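Local structure of PilX (Neisseria meningitidis, 2OPE) at residues W91-D103 / H110-F123. The protein is a minor pilin of type IV pili that probably modulates their virulence properties, being linked to bacterial aggregation and adhesion. Residues are numbered along the deposited sequence; the frame is centred on the assembly and turned at random.
Sequences WMNSVGDGYKCRD and HLETLSSDVGCEAF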
ATOM      1  N   TRP A  91      -2.020  -5.128   0.075  1.00 46.69           N
ATOM      2  CA  TRP A  91      -1.543  -4.266   1.161  1.00 46.54           C
ATOM      3  C   TRP A  91      -0.153  -4.708   1.591  1.00 46.42           C
ATOM      4  O   TRP A  91       0.272  -5.829   1.296  1.00 46.98           O
ATOM      5  CB  TRP A  91      -2.534  -4.169   2.355  1.00 46.60           C
ATOM      6  CG  TRP A  91      -2.573  -5.401   3.239  1.00 47.03           C
ATOM      7  CD1 TRP A  91      -3.291  -6.547   3.021  1.00 46.60           C
ATOM      8  CD2 TRP A  91      -1.832  -5.617   4.463  1.00 46.98           C
ATOM      9  NE1 TRP A  91      -3.060  -7.456   4.041  1.00 46.84           N
ATOM     10  CE2 TRP A  91      -2.147  -6.920   4.920  1.00 47.60           C
ATOM     11  CE3 TRP A  91      -0.898  -4.856   5.187  1.00 45.77           C
ATOM     12  CZ2 TRP A  91      -1.573  -7.466   6.085  1.00 46.60           C
ATOM     13  CZ3 TRP A  91      -0.356  -5.392   6.336  1.00 46.26           C
ATOM     14  CH2 TRP A  91      -0.688  -6.688   6.770  1.00 46.30           C
ATOM     15  N   MET A  92       0.558  -3.832   2.294  1.00 47.26           N
ATOM     16  CA  MET A  92       1.854  -4.201   2.878  1.00 47.73           C
ATOM     17  C   MET A  92       2.274  -3.340   4.095  1.00 47.92           C
ATOM     18  O   MET A  92       1.775  -2.222   4.320  1.00 47.63           O
ATOM     19  CB  MET A  92       2.969  -4.274   1.777  1.00 46.56           C
ATOM     20  CG  MET A  92       3.206  -2.934   1.038  1.00 47.09           C
ATOM     21  SD  MET A  92       4.382  -2.926  -0.335  1.00 48.08           S
ATOM     22  CE  MET A  92       3.746  -4.127  -1.501  1.00 45.93           C
ATOM     23  N   ASN A  93       3.165  -3.945   4.882  1.00 48.60           N
ATOM     24  CA  ASN A  93       3.915  -3.420   6.040  1.00 50.27           C
ATOM     25  C   ASN A  93       5.035  -2.476   5.632  1.00 48.13           C
ATOM     26  O   ASN A  93       5.639  -2.708   4.582  1.00 48.13           O
ATOM     27  CB  ASN A  93       4.704  -4.640   6.682  1.00 52.06           C
ATOM     28  CG  ASN A  93       3.936  -5.245   7.757  1.00 55.62           C
ATOM     29  OD1 ASN A  93       3.052  -4.563   8.253  1.00 60.19           O
ATOM     30  ND2 ASN A  93       4.163  -6.515   8.106  1.00 55.92           N
ATOM     31  N   SER A  94       5.397  -1.529   6.502  1.00 45.35           N
ATOM     32  CA  SER A  94       6.699  -0.865   6.387  1.00 45.09           C
ATOM     33  C   SER A  94       7.824  -1.794   6.659  1.00 44.54           C
ATOM     34  O   SER A  94       8.957  -1.441   6.387  1.00 45.04           O
ATOM     35  CB  SER A  94       6.872   0.294   7.369  1.00 43.74           C
ATOM     36  OG  SER A  94       6.437  -0.083   8.646  1.00 43.13           O
ATOM     37  N   VAL A  95       7.519  -2.942   7.262  1.00 43.77           N
ATOM     38  CA  VAL A  95       8.510  -3.955   7.615  1.00 43.10           C
ATOM     39  C   VAL A  95       8.770  -4.926   6.446  1.00 44.16           C
ATOM     40  O   VAL A  95       9.668  -5.757   6.485  1.00 44.51           O
ATOM     41  CB  VAL A  95       8.050  -4.752   8.875  1.00 42.67           C
ATOM     42  CG1 VAL A  95       8.754  -6.065   8.932  1.00 44.74           C
ATOM     43  CG2 VAL A  95       8.333  -3.960  10.153  1.00 43.20           C
ATOM     44  N   GLY A  96       7.932  -4.868   5.429  1.00 46.38           N
ATOM     45  CA  GLY A  96       8.186  -5.622   4.207  1.00 48.10           C
ATOM     46  C   GLY A  96       7.283  -6.804   3.927  1.00 49.31           C
ATOM     47  O   GLY A  96       7.397  -7.408   2.871  1.00 51.37           O
ATOM     48  N   ASP A  97       6.378  -7.149   4.850  1.00 48.80           N
ATOM     49  CA  ASP A  97       5.407  -8.211   4.581  1.00 46.46           C
ATOM     50  C   ASP A  97       4.304  -7.676   3.675  1.00 46.60           C
ATOM     51  O   ASP A  97       3.584  -6.768   4.058  1.00 47.73           O
ATOM     52  CB  ASP A  97       4.795  -8.748   5.858  1.00 44.92           C
ATOM     53  CG  ASP A  97       5.821  -9.018   6.931  1.00 44.72           C
ATOM     54  OD1 ASP A  97       5.625  -8.540   8.071  1.00 40.76           O
ATOM     55  OD2 ASP A  97       6.828  -9.720   6.631  1.00 46.81           O
ATOM     56  N   GLY A  98       4.173  -8.261   2.486  1.00 45.44           N
ATOM     57  CA  GLY A  98       3.159  -7.874   1.522  1.00 44.32           C
ATOM     58  C   GLY A  98       2.155  -8.962   1.180  1.00 44.40           C
ATOM     59  O   GLY A  98       2.417 -10.154   1.386  1.00 44.18           O
ATOM     60  N   TYR A  99       1.005  -8.546   0.650  1.00 45.41           N
ATOM     61  CA  TYR A  99      -0.139  -9.457   0.488  1.00 47.86           C
ATOM     62  C   TYR A  99      -0.905  -9.181  -0.789  1.00 48.02           C
ATOM     63  O   TYR A  99      -1.079  -8.040  -1.183  1.00 49.73           O
ATOM     64  CB  TYR A  99      -1.069  -9.361   1.706  1.00 47.63           C
ATOM     65  CG  TYR A  99      -0.386  -9.739   2.996  1.00 48.36           C
ATOM     66  CD1 TYR A  99       0.404  -8.820   3.695  1.00 48.90           C
ATOM     67  CD2 TYR A  99      -0.517 -11.016   3.529  1.00 48.36           C
ATOM     68  CE1 TYR A  99       1.070  -9.186   4.858  1.00 48.18           C
ATOM     69  CE2 TYR A  99       0.138 -11.378   4.694  1.00 47.49           C
ATOM     70  CZ  TYR A  99       0.904 -10.463   5.351  1.00 47.82           C
ATOM     71  OH  TYR A  99       1.519 -10.821   6.515  1.00 48.84           O
ATOM     72  N   LYS A 100      -1.341 -10.238  -1.454  1.00 50.72           N
ATOM     73  CA  LYS A 100      -2.253 -10.119  -2.598  1.00 50.68           C
ATOM     74  C   LYS A 100      -3.663 -10.430  -2.107  1.00 49.86           C
ATOM     75  O   LYS A 100      -3.900 -11.488  -1.518  1.00 51.11           O
ATOM     76  CB  LYS A 100      -1.858 -11.077  -3.711  1.00 51.92           C
ATOM     77  CG  LYS A 100      -0.576 -10.667  -4.596  1.00 52.59           C
ATOM     78  CD  LYS A 100      -0.658 -11.433  -5.918  1.00 52.19           C
ATOM     79  CE  LYS A 100       0.622 -11.436  -6.796  1.00 53.65           C
ATOM     80  NZ  LYS A 100       1.368 -10.239  -6.440  1.00 56.34           N
ATOM     81  N   CYS A 101      -4.598  -9.521  -2.343  1.00 49.34           N
ATOM     82  CA  CYS A 101      -5.948  -9.658  -1.780  1.00 49.28           C
ATOM     83  C   CYS A 101      -6.967  -9.815  -2.851  1.00 48.61           C
ATOM     84  O   CYS A 101      -6.793  -9.285  -3.960  1.00 48.26           O
ATOM     85  CB  CYS A 101      -6.326  -8.453  -0.941  1.00 48.92           C
ATOM     86  SG  CYS A 101      -5.145  -8.129   0.292  1.00 49.31           S
ATOM     87  N   ARG A 102      -8.032 -10.549  -2.504  1.00 47.85           N
ATOM     88  CA  ARG A 102      -9.069 -10.914  -3.476  1.00 47.18           C
ATOM     89  C   ARG A 102     -10.089  -9.804  -3.630  1.00 45.94           C
ATOM     90  O   ARG A 102     -10.801  -9.784  -4.621  1.00 45.48           O
ATOM     91  CB  ARG A 102      -9.734 -12.253  -3.144  1.00 47.77           C
ATOM     92  CG  ARG A 102      -8.807 -13.499  -3.293  1.00 49.17           C
ATOM     93  CD  ARG A 102      -8.408 -13.842  -4.748  1.00 51.17           C
ATOM     94  NE  ARG A 102      -9.581 -14.174  -5.569  1.00 54.75           N
ATOM     95  CZ  ARG A 102      -9.567 -14.458  -6.877  1.00 55.57           C
ATOM     96  NH1 ARG A 102      -8.439 -14.468  -7.581  1.00 56.21           N
ATOM     97  NH2 ARG A 102     -10.705 -14.735  -7.492  1.00 56.74           N
ATOM     98  N   ASP A 103     -10.093  -8.845  -2.696  1.00 45.97           N
ATOM     99  CA  ASP A 103     -11.040  -7.699  -2.710  1.00 45.84           C
ATOM    100  C   ASP A 103     -10.480  -6.556  -1.893  1.00 46.72           C
ATOM    101  O   ASP A 103      -9.737  -6.800  -0.936  1.00 48.57           O
ATOM    102  CB  ASP A 103     -12.359  -8.091  -2.087  1.00 47.15           C
ATOM    103  CG  ASP A 103     -12.175  -8.793  -0.754  1.00 48.74           C
ATOM    104  OD1 ASP A 103     -11.976 -10.019  -0.771  1.00 50.21           O
ATOM    105  OD2 ASP A 103     -12.187  -8.134   0.315  1.00 49.92           O
ATOM    106  N   HIS A 110      -6.375  -5.435   6.131  1.00 45.44           N
ATOM    107  CA  HIS A 110      -5.030  -5.983   6.335  1.00 46.72           C
ATOM    108  C   HIS A 110      -5.116  -7.410   6.752  1.00 47.06           C
ATOM    109  O   HIS A 110      -4.443  -7.845   7.681  1.00 48.33           O
ATOM    110  CB  HIS A 110      -4.188  -5.214   7.367  1.00 44.90           C
ATOM    111  CG  HIS A 110      -4.152  -3.748   7.128  1.00 44.53           C
ATOM    112  ND1 HIS A 110      -4.667  -3.178   5.989  1.00 46.06           N
ATOM    113  CD2 HIS A 110      -3.667  -2.731   7.866  1.00 45.38           C
ATOM    114  CE1 HIS A 110      -4.500  -1.869   6.030  1.00 45.28           C
ATOM    115  NE2 HIS A 110      -3.907  -1.572   7.166  1.00 46.96           N
ATOM    116  N   LEU A 111      -5.975  -8.141   6.068  1.00 47.57           N
ATOM    117  CA  LEU A 111      -6.091  -9.561   6.331  1.00 46.97           C
ATOM    118  C   LEU A 111      -4.829 -10.253   5.787  1.00 47.72           C
ATOM    119  O   LEU A 111      -4.189  -9.754   4.839  1.00 46.82           O
ATOM    120  CB  LEU A 111      -7.374 -10.103   5.696  1.00 45.43           C
ATOM    121  CG  LEU A 111      -8.702  -9.630   6.367  1.00 44.36           C
ATOM    122  CD1 LEU A 111      -9.950 -10.258   5.702  1.00 44.02           C
ATOM    123  CD2 LEU A 111      -8.776  -9.828   7.889  1.00 42.96           C
ATOM    124  N   GLU A 112      -4.508 -11.401   6.396  1.00 48.14           N
ATOM    125  CA  GLU A 112      -3.254 -12.116   6.216  1.00 47.40           C
ATOM    126  C   GLU A 112      -3.513 -13.496   5.625  1.00 47.74           C
ATOM    127  O   GLU A 112      -2.600 -14.135   5.175  1.00 47.91           O
ATOM    128  CB  GLU A 112      -2.530 -12.246   7.562  1.00 46.18           C
ATOM    129  CG  GLU A 112      -2.042 -10.888   8.141  1.00 48.24           C
ATOM    130  CD  GLU A 112      -1.628 -10.976   9.618  1.00 47.90           C
ATOM    131  OE1 GLU A 112      -2.143 -11.829  10.336  1.00 48.72           O
ATOM    132  OE2 GLU A 112      -0.750 -10.228  10.064  1.00 48.89           O
ATOM    133  N   THR A 113      -4.756 -13.973   5.641  1.00 47.86           N
ATOM    134  CA  THR A 113      -5.066 -15.298   5.074  1.00 46.00           C
ATOM    135  C   THR A 113      -6.344 -15.198   4.253  1.00 46.65           C
ATOM    136  O   THR A 113      -7.031 -14.195   4.319  1.00 48.83           O
ATOM    137  CB  THR A 113      -5.332 -16.359   6.168  1.00 45.21           C
ATOM    138  OG1 THR A 113      -6.484 -15.976   6.901  1.00 46.38           O
ATOM    139  CG2 THR A 113      -4.142 -16.562   7.145  1.00 43.92           C
ATOM    140  N   LEU A 114      -6.656 -16.249   3.510  1.00 47.43           N
ATOM    141  CA  LEU A 114      -7.861 -16.395   2.693  1.00 47.11           C
ATOM    142  C   LEU A 114      -8.892 -17.257   3.362  1.00 46.56           C
ATOM    143  O   LEU A 114      -8.557 -18.162   4.140  1.00 46.72           O
ATOM    144  CB  LEU A 114      -7.551 -17.148   1.404  1.00 47.57           C
ATOM    145  CG  LEU A 114      -6.652 -16.481   0.380  1.00 49.63           C
ATOM    146  CD1 LEU A 114      -6.223 -17.556  -0.607  1.00 49.47           C
ATOM    147  CD2 LEU A 114      -7.356 -15.274  -0.307  1.00 50.16           C
ATOM    148  N   SER A 115     -10.145 -17.045   2.983  1.00 45.18           N
ATOM    149  CA  SER A 115     -11.222 -17.822   3.534  1.00 44.57           C
ATOM    150  C   SER A 115     -12.324 -17.771   2.525  1.00 46.25           C
ATOM    151  O   SER A 115     -12.821 -16.690   2.182  1.00 46.93           O
ATOM    152  CB  SER A 115     -11.682 -17.184   4.822  1.00 43.75           C
ATOM    153  OG  SER A 115     -12.641 -17.976   5.453  1.00 41.70           O
ATOM    154  N   SER A 116     -12.710 -18.950   2.053  1.00 47.31           N
ATOM    155  CA  SER A 116     -13.494 -19.043   0.851  1.00 47.94           C
ATOM    156  C   SER A 116     -12.737 -18.180  -0.149  1.00 48.51           C
ATOM    157  O   SER A 116     -11.510 -18.367  -0.304  1.00 49.16           O
ATOM    158  CB  SER A 116     -14.929 -18.612   1.119  1.00 48.48           C
ATOM    159  OG  SER A 116     -15.501 -19.516   2.082  1.00 48.14           O
ATOM    160  N   ASP A 117     -13.391 -17.227  -0.797  1.00 48.01           N
ATOM    161  CA  ASP A 117     -12.644 -16.405  -1.754  1.00 47.60           C
ATOM    162  C   ASP A 117     -12.520 -14.942  -1.319  1.00 46.46           C
ATOM    163  O   ASP A 117     -12.497 -14.042  -2.138  1.00 45.01           O
ATOM    164  CB  ASP A 117     -13.194 -16.596  -3.175  1.00 49.20           C
ATOM    165  CG  ASP A 117     -12.853 -18.015  -3.756  1.00 50.81           C
ATOM    166  OD1 ASP A 117     -11.642 -18.375  -3.883  1.00 51.40           O
ATOM    167  OD2 ASP A 117     -13.791 -18.779  -4.077  1.00 50.95           O
ATOM    168  N   VAL A 118     -12.386 -14.739  -0.003  1.00 45.49           N
ATOM    169  CA  VAL A 118     -12.266 -13.425   0.621  1.00 44.14           C
ATOM    170  C   VAL A 118     -10.954 -13.446   1.376  1.00 45.33           C
ATOM    171  O   VAL A 118     -10.589 -14.497   1.945  1.00 46.40           O
ATOM    172  CB  VAL A 118     -13.430 -13.188   1.679  1.00 43.41           C
ATOM    173  CG1 VAL A 118     -13.237 -11.874   2.452  1.00 39.94           C
ATOM    174  CG2 VAL A 118     -14.816 -13.284   1.034  1.00 39.92           C
ATOM    175  N   GLY A 119     -10.234 -12.318   1.394  1.00 45.63           N
ATOM    176  CA  GLY A 119      -9.048 -12.198   2.231  1.00 44.01           C
ATOM    177  C   GLY A 119      -7.839 -11.964   1.374  1.00 45.35           C
ATOM    178  O   GLY A 119      -7.976 -11.534   0.225  1.00 45.84           O
ATOM    179  N   CYS A 120      -6.650 -12.247   1.925  1.00 45.81           N
ATOM    180  CA  CYS A 120      -5.356 -12.011   1.254  1.00 46.40           C
ATOM    181  C   CYS A 120      -4.420 -13.188   1.460  1.00 46.53           C
ATOM    182  O   CYS A 120      -4.599 -13.977   2.417  1.00 46.00           O
ATOM    183  CB  CYS A 120      -4.672 -10.742   1.807  1.00 47.53           C
ATOM    184  SG  CYS A 120      -5.747  -9.271   1.903  1.00 48.39           S
ATOM    185  N   GLU A 121      -3.416 -13.312   0.581  1.00 46.36           N
ATOM    186  CA  GLU A 121      -2.292 -14.201   0.882  1.00 46.53           C
ATOM    187  C   GLU A 121      -0.903 -13.548   0.798  1.00 46.06           C
ATOM    188  O   GLU A 121      -0.656 -12.708  -0.086  1.00 46.27           O
ATOM    189  CB  GLU A 121      -2.343 -15.500   0.067  1.00 47.72           C
ATOM    190  CG  GLU A 121      -3.116 -15.392  -1.170  1.00 50.78           C
ATOM    191  CD  GLU A 121      -3.016 -16.617  -2.049  1.00 52.96           C
ATOM    192  OE1 GLU A 121      -3.412 -16.487  -3.226  1.00 54.32           O
ATOM    193  OE2 GLU A 121      -2.537 -17.691  -1.592  1.00 53.99           O
ATOM    194  N   ALA A 122      -0.027 -13.941   1.728  1.00 44.16           N
ATOM    195  CA  ALA A 122       1.380 -13.523   1.765  1.00 44.80           C
ATOM    196  C   ALA A 122       2.003 -13.657   0.401  1.00 45.88           C
ATOM    197  O   ALA A 122       1.886 -14.710  -0.229  1.00 46.12           O
ATOM    198  CB  ALA A 122       2.155 -14.372   2.758  1.00 42.22           C
ATOM    199  N   PHE A 123       2.642 -12.595  -0.082  1.00 47.77           N
ATOM    200  CA  PHE A 123       3.326 -12.665  -1.368  1.00 49.42           C
ATOM    201  C   PHE A 123       4.799 -12.322  -1.237  1.00 52.51           C
ATOM    202  O   PHE A 123       5.237 -11.300  -1.770  1.00 55.10           O
ATOM    203  CB  PHE A 123       2.686 -11.750  -2.394  1.00 50.45           C
ATOM    204  CG  PHE A 123       3.307 -11.842  -3.767  1.00 51.79           C
ATOM    205  CD1 PHE A 123       3.827 -10.717  -4.384  1.00 52.47           C
ATOM    206  CD2 PHE A 123       3.375 -13.064  -4.448  1.00 51.66           C
ATOM    207  CE1 PHE A 123       4.421 -10.798  -5.658  1.00 51.99           C
ATOM    208  CE2 PHE A 123       3.934 -13.138  -5.719  1.00 51.47           C
ATOM    209  CZ  PHE A 123       4.470 -12.009  -6.317  1.00 51.36           C
TER
HETATM  210  O   HOH W   1       1.319  -9.444   8.854  1.00 55.41           O
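The indole of Trp91 is a flat slab filling the slot between Tyr99 and His110. On one face lies Tyr99 CD1; against the other His110 CA sits 3.5 Å from the centroid of the five-membered ring of Trp91, and the imidazole continues as an offset stack on the six-membered ring, planes 19° apart. Positive phi at His110, part of the Schellman motif ending helix 104-109, turns the chain there, and Trp91 NE1 gives a 2.7 Å hydrogen bond to Leu111 O, nearly in the indole plane. A wide aromatic with one N-H thus fills the slot and satisfies a carbonyl at its rim. The disulfide Cys101-Cys120 abuts the same ring edge, Cys120 SG 3.8 Å from Trp91 CD1; two short cysteine side chains suit this non-hydrogen-bonded pair, whose CA atoms are 3.9 Å apart. Farther out, a water joins Tyr99 OH to Glu112 OE2.

On the sheet face bearing Lys100, the lysine side chain bends at its last torsion (chi4 -25°) and lays NZ over the Phe123 ring, 3.3 Å from its centroid, a cation-pi contact with CE also on the face. Paired backbone hydrogen bonds between Lys100 and Glu121 fasten edge strand 120-122 to 98-101, and Arg102 N donates a 2.9 Å hydrogen bond to Gly119 O. A disulfide tying the last strand to its antiparallel neighbour is characteristic of type IV pilins, whose cysteines bound the D-region.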